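Local coordinates for protein 6-carboxyhexanoate--coa ligase (PDB 5FLG) that belongs to the 6-carboxyhexanoate--CoA ligase family and binds phosphoaminophosphonic acid-adenylate ester, magnesium and pimelic acid, at residues Leu100-Val105 with Val189-Cys193; Asp151-Asn156 with Leu251-Glu255; Lys181-His185 with Asp244-Ile250. All blocks are in the same frame, centred on the assembly; numbering follows the deposited sequence.

Contact 1: Leu100-Val105 with Val189-Cys193; sequences LEKEGV and VAELC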
loop_
_atom_site.group_PDB
_atom_site.type_symbol
_atom_site.label_atom_id
_atom_site.label_comp_id
_atom_site.label_asym_id
_atom_site.label_seq_id
_atom_site.Cartn_x
_atom_site.Cartn_y
_atom_site.Cartn_z
ATOM N N LEU A 100 -13.737 34.656 -1.894
ATOM C CA LEU A 100 -12.575 34.523 -2.798
ATOM C C LEU A 100 -12.154 35.899 -3.355
ATOM O O LEU A 100 -10.965 36.166 -3.486
ATOM C CB LEU A 100 -12.848 33.538 -3.939
ATOM C CG LEU A 100 -13.043 32.055 -3.520
ATOM C CD1 LEU A 100 -13.737 31.282 -4.631
ATOM C CD2 LEU A 100 -11.721 31.378 -3.182
ATOM N N GLU A 101 -13.123 36.743 -3.696
ATOM C CA GLU A 101 -12.829 38.041 -4.289
ATOM C C GLU A 101 -12.168 38.993 -3.318
ATOM O O GLU A 101 -11.118 39.560 -3.608
ATOM C CB GLU A 101 -14.088 38.701 -4.853
ATOM C CG GLU A 101 -13.780 39.523 -6.098
ATOM C CD GLU A 101 -14.972 40.294 -6.638
ATOM O OE1 GLU A 101 -16.049 39.700 -6.808
ATOM O OE2 GLU A 101 -14.835 41.497 -6.908
ATOM N N LYS A 102 -12.730 39.070 -2.132
ATOM C CA LYS A 102 -12.144 39.786 -1.034
ATOM C C LYS A 102 -10.734 39.289 -0.687
ATOM O O LYS A 102 -9.858 40.083 -0.377
ATOM C CB LYS A 102 -13.078 39.681 0.174
ATOM C CG LYS A 102 -12.588 40.478 1.367
ATOM C CD LYS A 102 -13.573 40.415 2.527
ATOM C CE LYS A 102 -13.365 41.589 3.476
ATOM N NZ LYS A 102 -13.672 41.241 4.891
ATOM N N GLU A 103 -10.467 37.997 -0.806
ATOM C CA GLU A 103 -9.105 37.516 -0.557
ATOM C C GLU A 103 -8.101 37.929 -1.640
ATOM O O GLU A 103 -6.921 37.725 -1.462
ATOM C CB GLU A 103 -9.075 35.991 -0.415
ATOM C CG GLU A 103 -7.761 35.431 0.071
ATOM C CD GLU A 103 -7.457 35.726 1.542
ATOM O OE1 GLU A 103 -8.404 35.912 2.326
ATOM O OE2 GLU A 103 -6.258 35.776 1.900
ATOM N N GLY A 104 -8.571 38.283 -2.828
ATOM C CA GLY A 104 -7.671 38.751 -3.874
ATOM C C GLY A 104 -7.788 38.044 -5.208
ATOM O O GLY A 104 -7.097 38.394 -6.166
ATOM N N VAL A 105 -8.637 37.028 -5.300
ATOM C CA VAL A 105 -8.874 36.410 -6.593
ATOM C C VAL A 105 -9.821 37.251 -7.406
ATOM O O VAL A 105 -10.937 37.540 -6.970
ATOM C CB VAL A 105 -9.514 35.023 -6.466
ATOM C CG1 VAL A 105 -9.547 34.357 -7.825
ATOM C CG2 VAL A 105 -8.730 34.190 -5.478
ATOM N N VAL A 189 -3.102 31.725 -3.149
ATOM C CA VAL A 189 -3.877 32.887 -2.746
ATOM C C VAL A 189 -5.153 32.427 -2.025
ATOM O O VAL A 189 -5.650 33.087 -1.144
ATOM C CB VAL A 189 -4.260 33.708 -3.988
ATOM C CG1 VAL A 189 -5.255 34.814 -3.641
ATOM C CG2 VAL A 189 -3.009 34.303 -4.635
ATOM N N ALA A 190 -5.732 31.337 -2.479
ATOM C CA ALA A 190 -6.985 30.879 -1.891
ATOM C C ALA A 190 -7.333 29.463 -2.296
ATOM O O ALA A 190 -6.832 28.935 -3.307
ATOM C CB ALA A 190 -8.098 31.828 -2.273
ATOM N N GLU A 191 -8.160 28.822 -1.452
ATOM C CA GLU A 191 -8.583 27.441 -1.676
ATOM C C GLU A 191 -10.111 27.409 -1.580
ATOM O O GLU A 191 -10.702 28.164 -0.829
ATOM C CB GLU A 191 -7.960 26.474 -0.671
ATOM C CG GLU A 191 -8.602 25.075 -0.730
ATOM C CD GLU A 191 -8.157 24.097 0.382
ATOM O OE1 GLU A 191 -7.462 24.490 1.357
ATOM O OE2 GLU A 191 -8.550 22.901 0.294
ATOM N N LEU A 192 -10.738 26.703 -2.514
ATOM C CA LEU A 192 -12.148 26.457 -2.470
ATOM C C LEU A 192 -12.368 24.954 -2.359
ATOM O O LEU A 192 -11.777 24.178 -3.108
ATOM C CB LEU A 192 -12.774 26.991 -3.738
ATOM C CG LEU A 192 -14.228 26.652 -4.015
ATOM C CD1 LEU A 192 -15.181 27.346 -3.045
ATOM C CD2 LEU A 192 -14.518 27.036 -5.447
ATOM N N CYS A 193 -13.238 24.549 -1.438
ATOM C CA CYS A 193 -13.404 23.147 -1.131
ATOM C C CYS A 193 -14.840 22.808 -0.754
ATOM O O CYS A 193 -15.490 23.544 -0.001
ATOM C CB CYS A 193 -12.498 22.745 0.015
ATOM S SG CYS A 193 -12.904 21.095 0.702
#
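A classic beta bulge marks the place where strand 188-194 receives the end of helix 89-102: Val-189 and Ala-190 both lie opposite Phe-231 of the adjacent strand 227-232 and both bond to its backbone. With Val-189 near helical angles (-90/-37), the CA-to-CB bonds of these two consecutive residues point toward segment 100-105 instead of to opposite faces. Regular alternation then resumes, Glu-191 pointing away and Leu-192 toward the helix.

On the other side the helix closes in a Schellman motif. Val-105 N bonds to Leu-100 O (3.1 Å), while Gly-104 N reaches Glu-101 O at 3.0 Å and, weakly, Leu-100 O at 3.3 Å. Gly-104 has a phi of 127°, where a CB would be jammed against the carbonyl of Glu-103; it would also lie 3.9 Å from Val-189 CG1. The turn brings Val-105 back beside Leu-100, so that both side chains reach Ala-190: Leu-100 CD2 and Val-105 CG2 lie 3.8 and 4.0 Å from Ala-190 CB. Val-105 CG2 also packs 4.0 Å from Val-189 CG1, and Leu-100 CD1 touches Leu-192 CD2 at 4.4 Å.

Between the segments the contact is apolar packing. Glu-103 lays its CG 3.4 Å from Val-189 O but sends its carboxylate to Met-210 N and Lys-209. On the far face Glu-191 forms a salt bridge with Arg-228, and Cys-193, farther along the strand, lines the pimelic acid pocket. This is helix-on-sheet packing in a fold of mixed alpha and beta structure, with a Schellman-capped helix end covering the face of the mixed sheet that carries Ala-190 and Leu-192.

Contact 2: Asp151-Asn156 with Leu251-Glu255; sequences DWPDAN and LIEWE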
loop_
_atom_site.group_PDB
_atom_site.type_symbol
_atom_site.label_atom_id
_atom_site.label_comp_id
_atom_site.label_asym_id
_atom_site.label_seq_id
_atom_site.Cartn_x
_atom_site.Cartn_y
_atom_site.Cartn_z
ATOM N N ASP A 151 -0.507 16.535 9.262
ATOM C CA ASP A 151 -1.366 15.881 10.284
ATOM C C ASP A 151 -1.446 16.794 11.485
ATOM O O ASP A 151 -0.773 17.843 11.527
ATOM C CB ASP A 151 -0.735 14.564 10.702
ATOM C CG ASP A 151 -1.765 13.518 11.217
ATOM O OD1 ASP A 151 -2.877 13.900 11.629
ATOM O OD2 ASP A 151 -1.462 12.314 11.111
ATOM N N TRP A 152 -2.266 16.394 12.461
ATOM C CA TRP A 152 -2.599 17.216 13.592
ATOM C C TRP A 152 -2.870 16.240 14.730
ATOM O O TRP A 152 -3.882 15.581 14.707
ATOM C CB TRP A 152 -3.880 17.978 13.281
ATOM C CG TRP A 152 -4.183 19.065 14.238
ATOM C CD1 TRP A 152 -3.734 19.168 15.515
ATOM C CD2 TRP A 152 -5.156 20.088 14.078
ATOM N NE1 TRP A 152 -4.301 20.240 16.128
ATOM C CE2 TRP A 152 -5.188 20.821 15.265
ATOM C CE3 TRP A 152 -6.034 20.432 13.060
ATOM C CZ2 TRP A 152 -5.909 21.998 15.388
ATOM C CZ3 TRP A 152 -6.839 21.506 13.230
ATOM C CH2 TRP A 152 -6.782 22.290 14.384
ATOM N N PRO A 153 -1.899 16.055 15.625
ATOM C CA PRO A 153 -2.079 15.194 16.791
ATOM C C PRO A 153 -3.425 15.391 17.478
ATOM O O PRO A 153 -3.818 16.530 17.859
ATOM C CB PRO A 153 -0.917 15.586 17.703
ATOM C CG PRO A 153 0.149 16.100 16.745
ATOM C CD PRO A 153 -0.605 16.782 15.644
ATOM N N ASP A 154 -4.177 14.294 17.546
ATOM C CA ASP A 154 -5.523 14.369 18.050
ATOM C C ASP A 154 -5.705 15.187 19.334
ATOM O O ASP A 154 -6.699 15.883 19.515
ATOM C CB ASP A 154 -6.060 12.956 18.273
ATOM C CG ASP A 154 -7.549 12.938 18.307
ATOM O OD1 ASP A 154 -8.145 13.333 17.267
ATOM O OD2 ASP A 154 -8.106 12.827 19.428
ATOM N N ALA A 155 -4.825 15.002 20.281
ATOM C CA ALA A 155 -5.034 15.590 21.613
ATOM C C ALA A 155 -5.035 17.113 21.522
ATOM O O ALA A 155 -5.902 17.811 22.075
ATOM C CB ALA A 155 -3.940 15.099 22.558
ATOM N N ASN A 156 -4.170 17.629 20.656
ATOM C CA ASN A 156 -4.095 19.078 20.468
ATOM C C ASN A 156 -5.300 19.548 19.657
ATOM O O ASN A 156 -5.980 20.483 20.031
ATOM C CB ASN A 156 -2.754 19.411 19.818
ATOM C CG ASN A 156 -2.595 20.896 19.513
ATOM O OD1 ASN A 156 -3.138 21.357 18.536
ATOM N ND2 ASN A 156 -2.181 21.649 20.505
ATOM N N LEU A 251 3.197 19.480 10.802
ATOM C CA LEU A 251 2.307 19.151 11.916
ATOM C C LEU A 251 1.602 20.398 12.392
ATOM O O LEU A 251 2.206 21.467 12.468
ATOM C CB LEU A 251 3.085 18.558 13.077
ATOM C CG LEU A 251 3.611 17.153 12.867
ATOM C CD1 LEU A 251 4.470 16.730 14.060
ATOM C CD2 LEU A 251 2.488 16.155 12.637
ATOM N N ILE A 252 0.312 20.275 12.678
ATOM C CA ILE A 252 -0.433 21.373 13.240
ATOM C C ILE A 252 -0.342 21.306 14.780
ATOM O O ILE A 252 -0.579 20.268 15.390
ATOM C CB ILE A 252 -1.892 21.316 12.818
ATOM C CG1 ILE A 252 -2.005 21.228 11.307
ATOM C CG2 ILE A 252 -2.634 22.503 13.377
ATOM C CD1 ILE A 252 -1.452 22.441 10.584
ATOM N N GLU A 253 -0.011 22.416 15.413
ATOM C CA GLU A 253 -0.089 22.502 16.856
ATOM C C GLU A 253 -0.666 23.838 17.200
ATOM O O GLU A 253 -0.068 24.881 16.912
ATOM C CB GLU A 253 1.275 22.349 17.513
ATOM C CG GLU A 253 1.158 22.166 19.019
ATOM C CD GLU A 253 2.434 22.481 19.779
ATOM O OE1 GLU A 253 3.531 22.090 19.311
ATOM O OE2 GLU A 253 2.317 23.070 20.883
ATOM N N TRP A 254 -1.868 23.816 17.758
ATOM C CA TRP A 254 -2.476 25.044 18.208
ATOM C C TRP A 254 -1.979 25.397 19.607
ATOM O O TRP A 254 -1.878 24.532 20.457
ATOM C CB TRP A 254 -3.953 24.886 18.212
ATOM C CG TRP A 254 -4.656 25.956 18.939
ATOM C CD1 TRP A 254 -4.897 27.209 18.495
ATOM C CD2 TRP A 254 -5.262 25.856 20.228
ATOM N NE1 TRP A 254 -5.609 27.908 19.432
ATOM C CE2 TRP A 254 -5.865 27.090 20.498
ATOM C CE3 TRP A 254 -5.396 24.821 21.159
ATOM C CZ2 TRP A 254 -6.613 27.320 21.647
ATOM C CZ3 TRP A 254 -6.113 25.063 22.316
ATOM C CH2 TRP A 254 -6.688 26.315 22.558
ATOM N N GLU A 255 -1.486 26.615 19.772
ATOM C CA GLU A 255 -0.961 27.081 21.063
ATOM C C GLU A 255 -2.045 27.749 21.860
ATOM O O GLU A 255 -2.456 28.873 21.548
ATOM C CB GLU A 255 0.163 28.103 20.845
ATOM C CG GLU A 255 1.276 27.603 19.943
ATOM C CD GLU A 255 2.437 27.013 20.707
ATOM O OE1 GLU A 255 2.969 27.709 21.601
ATOM O OE2 GLU A 255 2.846 25.875 20.385
#
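Three hydrogen bonds join the segments, and two of them belong to one side chain. Asn-156 accepts from Trp-254 N through OD1 (2.9 Å) and donates through ND2 to Trp-254 O (2.9 Å), so its amide pairs with the backbone of Trp-254 much as a neighbouring strand would. The third, from Ile-252 N to Asp-151 O (2.9 Å), belongs to a small parallel sheet in which strand 250-252 runs between strands 150-151 and 74-76. Asp-151 and Leu-251 form the parallel bridge, their CA atoms 5.2 Å apart, and Leu-251 CA adds a CA-H...O contact of 3.4 Å to Asp-151 O.

Beyond this bridge segment 151-156 leaves the sheet. Pro-153 occupies the N-cap position of helix 154-164, whose first turn places Asn-156 alongside the loop that follows strand 250-252. The side-chain amide thus continues the pairing after the strands have parted. Asp-151 turns its carboxylate back to Trp-152 N, OD1 lying 2.7 Å away, and OD2 forms a salt bridge with Arg-33.

Outward from these bonds, Pro-153 CD rests 4.4 Å from Leu-251 CD2, and the indole of Trp-152 packs on Ile-252 and also touches Lys-173 and Leu-176 of helix 170-184. Its NE1 donates to Asn-156 OD1 (2.9 Å), while Ile-252 CG2 sits over the five-membered ring of Trp-152 in a CH-pi contact, 3.6 Å from the centroid and 16° off the ring normal.

Contact 3: Lys181-His185 with Asp244-Ile250; sequences KVSRH and DLEKQPI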
loop_
_atom_site.group_PDB
_atom_site.type_symbol
_atom_site.label_atom_id
_atom_site.label_comp_id
_atom_site.label_asym_id
_atom_site.label_seq_id
_atom_site.Cartn_x
_atom_site.Cartn_y
_atom_site.Cartn_z
ATOM N N LYS A 181 -1.681 23.837 5.814
ATOM C CA LYS A 181 -0.476 23.585 5.051
ATOM C C LYS A 181 -0.515 24.307 3.710
ATOM O O LYS A 181 0.443 24.988 3.334
ATOM C CB LYS A 181 -0.265 22.103 4.791
ATOM C CG LYS A 181 0.757 21.873 3.696
ATOM C CD LYS A 181 1.346 20.479 3.702
ATOM C CE LYS A 181 2.098 20.252 2.412
ATOM N NZ LYS A 181 2.835 18.971 2.384
ATOM N N VAL A 182 -1.646 24.197 3.014
ATOM C CA VAL A 182 -1.756 24.744 1.690
ATOM C C VAL A 182 -1.653 26.270 1.738
ATOM O O VAL A 182 -0.967 26.875 0.927
ATOM C CB VAL A 182 -3.053 24.289 1.019
ATOM C CG1 VAL A 182 -3.299 25.058 -0.266
ATOM C CG2 VAL A 182 -2.978 22.799 0.713
ATOM N N SER A 183 -2.345 26.887 2.686
ATOM C CA SER A 183 -2.407 28.342 2.736
ATOM C C SER A 183 -1.054 28.993 3.036
ATOM O O SER A 183 -0.825 30.155 2.699
ATOM C CB SER A 183 -3.398 28.762 3.777
ATOM O OG SER A 183 -3.598 30.154 3.754
ATOM N N ARG A 184 -0.242 28.283 3.809
ATOM C CA ARG A 184 1.116 28.695 4.121
ATOM C C ARG A 184 1.963 28.887 2.843
ATOM O O ARG A 184 2.902 29.665 2.808
ATOM C CB ARG A 184 1.739 27.617 4.995
ATOM C CG ARG A 184 3.155 27.906 5.448
ATOM C CD ARG A 184 3.336 27.520 6.911
ATOM N NE ARG A 184 4.717 27.692 7.355
ATOM C CZ ARG A 184 5.726 26.982 6.871
ATOM N NH1 ARG A 184 5.497 26.085 5.923
ATOM N NH2 ARG A 184 6.955 27.194 7.306
ATOM N N HIS A 185 1.711 28.085 1.830
ATOM C CA HIS A 185 2.526 28.173 0.640
ATOM C C HIS A 185 2.482 29.556 -0.002
ATOM O O HIS A 185 1.433 30.079 -0.293
ATOM C CB HIS A 185 2.117 27.115 -0.357
ATOM C CG HIS A 185 3.116 26.914 -1.442
ATOM N ND1 HIS A 185 3.361 27.871 -2.408
ATOM C CD2 HIS A 185 3.992 25.910 -1.673
ATOM C CE1 HIS A 185 4.326 27.453 -3.207
ATOM N NE2 HIS A 185 4.704 26.252 -2.804
ATOM N N ASP A 244 6.404 20.736 -3.270
ATOM C CA ASP A 244 6.155 21.250 -1.930
ATOM C C ASP A 244 4.868 20.685 -1.344
ATOM O O ASP A 244 4.840 20.295 -0.179
ATOM C CB ASP A 244 6.052 22.772 -1.915
ATOM C CG ASP A 244 7.334 23.450 -2.355
ATOM O OD1 ASP A 244 8.411 22.875 -2.084
ATOM O OD2 ASP A 244 7.263 24.566 -2.941
ATOM N N LEU A 245 3.775 20.745 -2.097
ATOM C CA LEU A 245 2.501 20.268 -1.574
ATOM C C LEU A 245 2.518 18.772 -1.267
ATOM O O LEU A 245 1.883 18.307 -0.319
ATOM C CB LEU A 245 1.366 20.592 -2.546
ATOM C CG LEU A 245 1.117 22.087 -2.723
ATOM C CD1 LEU A 245 0.215 22.325 -3.908
ATOM C CD2 LEU A 245 0.512 22.698 -1.474
ATOM N N GLU A 246 3.236 18.010 -2.079
ATOM C CA GLU A 246 3.297 16.576 -1.879
ATOM C C GLU A 246 4.308 16.139 -0.828
ATOM O O GLU A 246 4.063 15.150 -0.130
ATOM C CB GLU A 246 3.518 15.855 -3.215
ATOM C CG GLU A 246 2.361 16.093 -4.187
ATOM C CD GLU A 246 2.468 15.324 -5.499
ATOM O OE1 GLU A 246 3.596 15.011 -5.931
ATOM O OE2 GLU A 246 1.407 15.087 -6.134
ATOM N N LYS A 247 5.367 16.923 -0.605
ATOM C CA LYS A 247 6.524 16.413 0.145
ATOM C C LYS A 247 6.913 17.137 1.445
ATOM O O LYS A 247 7.670 16.596 2.263
ATOM C CB LYS A 247 7.734 16.332 -0.766
ATOM C CG LYS A 247 7.532 15.365 -1.923
ATOM C CD LYS A 247 7.328 13.944 -1.414
ATOM C CE LYS A 247 8.117 12.933 -2.230
ATOM N NZ LYS A 247 7.382 12.584 -3.473
ATOM N N GLN A 248 6.398 18.337 1.657
ATOM C CA GLN A 248 6.831 19.140 2.795
ATOM C C GLN A 248 6.049 18.760 4.068
ATOM O O GLN A 248 4.834 18.795 4.073
ATOM C CB GLN A 248 6.638 20.604 2.469
ATOM C CG GLN A 248 7.204 21.567 3.494
ATOM C CD GLN A 248 6.363 22.835 3.587
ATOM O OE1 GLN A 248 5.141 22.798 3.381
ATOM N NE2 GLN A 248 7.009 23.963 3.879
ATOM N N PRO A 249 6.752 18.297 5.104
ATOM C CA PRO A 249 6.010 17.729 6.224
ATOM C C PRO A 249 5.591 18.780 7.237
ATOM O O PRO A 249 6.377 19.637 7.622
ATOM C CB PRO A 249 6.981 16.715 6.836
ATOM C CG PRO A 249 8.334 17.105 6.363
ATOM C CD PRO A 249 8.179 17.926 5.117
ATOM N N ILE A 250 4.325 18.735 7.621
ATOM C CA ILE A 250 3.722 19.735 8.447
ATOM C C ILE A 250 2.962 19.038 9.579
ATOM O O ILE A 250 2.199 18.105 9.340
ATOM C CB ILE A 250 2.749 20.568 7.629
ATOM C CG1 ILE A 250 3.519 21.408 6.583
ATOM C CG2 ILE A 250 1.975 21.497 8.528
ATOM C CD1 ILE A 250 4.098 22.679 7.154
#
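Lys-181 is almost fully extended, all four chi angles near t, and carries its ammonium group to the end of helix 238-247. There NZ donates to Leu-245 O at 2.9 Å and to Gln-248 O at 2.6 Å; Ser-148 O, outside both segments, is a further acceptor. The buried charge is thus met by main-chain carbonyls. Gln-248 is the first residue to leave helical geometry, and its N still bonds back to Asp-244 O (3.1 Å).

The contact sets the last turn of helix 170-184 against the helix-to-strand connection leading into the parallel sheet. Lys-181 CD packs 3.7 Å from Ile-250 CG1, on the first residue of strand 250-252, and Val-182 CG2 meets Leu-245 CD2 at 4.1 Å.

At the end of helix 170-184, His-185 uses both ring nitrogens: NE2 donates to Asp-244 OD2 (3.1 Å), a His-carboxylate hydrogen bond made at the ring edge, while ND1 accepts a hydrogen bond from Ala-187 N.

Overall arrangement
Contacts 2 and 3 are continuous: Ile-250 ends one segment of contact 3 and Leu-251 begins one of contact 2, and Asp-151 N lies 3.1 Å from Ile-250 O, a probable hydrogen bond. Their centres are 15 Å apart. Contact 1 stands farther off, its centre 18 Å from that of contact 3 and 25 Å from that of contact 2, but strand 188-194 follows helix 170-184 in the chain, linking contacts 1 and 3. The bound ligands lie among them. Cys-193 touches pimelic acid, Glu-191 and Val-182 each bring a side chain to about 7 Å from the phosphoaminophosphonic acid-adenylate ester, and the side chain of Trp-152 is about 10 Å from pimelic acid.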